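Local coordinates for phosphopantothenoylcysteine decarboxylase (Cryptococcus neoformans, PDB 6EOA), which binds FMN and probably decarboxylates phosphopantothenoylcysteine in coenzyme A biosynthesis, at residues F76-Q79 with E80-D83. Sequence-based numbering, arbitrary orientation.
Sequences FYSQ and EDVD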
loop_
_atom_site.group_PDB
_atom_site.type_symbol
_atom_site.label_atom_id
_atom_site.label_comp_id
_atom_site.label_asym_id
_atom_site.label_seq_id
_atom_site.Cartn_x
_atom_site.Cartn_y
_atom_site.Cartn_z
ATOM N N PHE A 76 -15.752 -1.523 -12.141
ATOM C CA PHE A 76 -15.987 -1.229 -13.550
ATOM C C PHE A 76 -16.729 -2.354 -14.267
ATOM O O PHE A 76 -17.246 -2.156 -15.367
ATOM C CB PHE A 76 -14.663 -0.936 -14.257
ATOM C CG PHE A 76 -13.921 0.238 -13.684
ATOM C CD1 PHE A 76 -14.212 1.528 -14.095
ATOM C CD2 PHE A 76 -12.934 0.052 -12.730
ATOM C CE1 PHE A 76 -13.532 2.612 -13.567
ATOM C CE2 PHE A 76 -12.251 1.131 -12.195
ATOM C CZ PHE A 76 -12.551 2.413 -12.615
ATOM N N TYR A 77 -16.791 -3.529 -13.645
ATOM C CA TYR A 77 -17.538 -4.650 -14.212
ATOM C C TYR A 77 -17.856 -5.705 -13.156
ATOM O O TYR A 77 -17.198 -5.781 -12.117
ATOM C CB TYR A 77 -16.768 -5.284 -15.378
ATOM C CG TYR A 77 -15.562 -6.107 -14.970
ATOM C CD1 TYR A 77 -15.603 -7.499 -14.989
ATOM C CD2 TYR A 77 -14.383 -5.495 -14.565
ATOM C CE1 TYR A 77 -14.501 -8.254 -14.616
ATOM C CE2 TYR A 77 -13.278 -6.241 -14.194
ATOM C CZ TYR A 77 -13.344 -7.616 -14.219
ATOM O OH TYR A 77 -12.245 -8.357 -13.849
ATOM N N SER A 78 -18.871 -6.515 -13.434
ATOM C CA SER A 78 -19.301 -7.565 -12.518
ATOM C C SER A 78 -19.131 -8.950 -13.134
ATOM O O SER A 78 -18.800 -9.081 -14.315
ATOM C CB SER A 78 -20.760 -7.355 -12.119
ATOM O OG SER A 78 -21.605 -7.480 -13.250
ATOM N N GLN A 79 -19.366 -9.982 -12.332
ATOM C CA GLN A 79 -19.288 -11.355 -12.811
ATOM C C GLN A 79 -20.334 -11.595 -13.892
ATOM O O GLN A 79 -20.109 -12.339 -14.846
ATOM C CB GLN A 79 -19.483 -12.339 -11.654
ATOM C CG GLN A 79 -19.577 -13.792 -12.080
ATOM C CD GLN A 79 -18.252 -14.336 -12.564
ATOM O OE1 GLN A 79 -17.247 -14.276 -11.853
ATOM N NE2 GLN A 79 -18.238 -14.867 -13.780
ATOM N N GLU A 80 -21.478 -10.940 -13.744
ATOM C CA GLU A 80 -22.578 -11.159 -14.665
ATOM C C GLU A 80 -22.335 -10.460 -15.995
ATOM O O GLU A 80 -22.833 -10.904 -17.030
ATOM C CB GLU A 80 -23.895 -10.699 -14.044
ATOM C CG GLU A 80 -25.045 -11.662 -14.316
ATOM C CD GLU A 80 -24.691 -13.106 -13.981
ATOM O OE1 GLU A 80 -24.044 -13.348 -12.935
ATOM O OE2 GLU A 80 -25.052 -13.999 -14.775
ATOM N N ASP A 81 -21.563 -9.377 -15.970
ATOM C CA ASP A 81 -21.117 -8.740 -17.205
ATOM C C ASP A 81 -20.307 -9.741 -18.018
ATOM O O ASP A 81 -20.496 -9.876 -19.227
ATOM C CB ASP A 81 -20.282 -7.487 -16.916
ATOM C CG ASP A 81 -21.108 -6.346 -16.346
ATOM O OD1 ASP A 81 -22.323 -6.282 -16.632
ATOM O OD2 ASP A 81 -20.541 -5.515 -15.605
ATOM N N VAL A 82 -19.404 -10.444 -17.337
ATOM C CA VAL A 82 -18.596 -11.483 -17.969
ATOM C C VAL A 82 -19.480 -12.603 -18.517
ATOM O O VAL A 82 -19.327 -13.020 -19.665
ATOM C CB VAL A 82 -17.570 -12.077 -16.984
ATOM C CG1 VAL A 82 -16.891 -13.294 -17.593
ATOM C CG2 VAL A 82 -16.543 -11.029 -16.582
ATOM N N ASP A 83 -20.410 -13.077 -17.693
ATOM C CA ASP A 83 -21.334 -14.134 -18.099
ATOM C C ASP A 83 -22.187 -13.719 -19.296
ATOM O O ASP A 83 -22.350 -14.492 -20.246
ATOM C CB ASP A 83 -22.233 -14.534 -16.931
ATOM C CG ASP A 83 -21.500 -15.363 -15.890
ATOM O OD1 ASP A 83 -20.249 -15.409 -15.932
ATOM O OD2 ASP A 83 -22.172 -15.970 -15.027
#
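The backbone N of S78 donates to OD2 of D81 at 2.9 Å, reaching the oxygen from above the carboxylate plane. In return S78 OG accepts from D81 N in a weak bond of 3.3 Å, and the two exchanges make a capping box that starts helix 79-89, with S78 as N-cap. Each side chain is placed by its first torsion: S78 OG lies between its own N and carbonyl carbon (chi1 64°), facing the helix start, while D81 CG sits anti to its carbonyl carbon (chi1 -70°), which brings OD2 back to S78 N. In the first turn, Q79 and D83 are joined twice, by the helical bond from D83 N to Q79 O and by Q79 NE2 to D83 OD1, both 3.0 Å. OD1 lies in the plane of the Q79 amide, whereas NE2 comes to it from above the carboxylate, whose plane is turned 61° from the amide. D83 OD2 is hydrogen-bonded to H100 ND1; V105 N donates to Q79 OE1 and V103 O accepts from NE2, tying this turn to strand 105-106 and the residues just before it. F76, just upstream, touches FMN and W112 of a neighbouring subunit. Y77, whose hydroxyl bonds to T41, meets V82 CG2 at its ring edge, 4.0 Å from CE1.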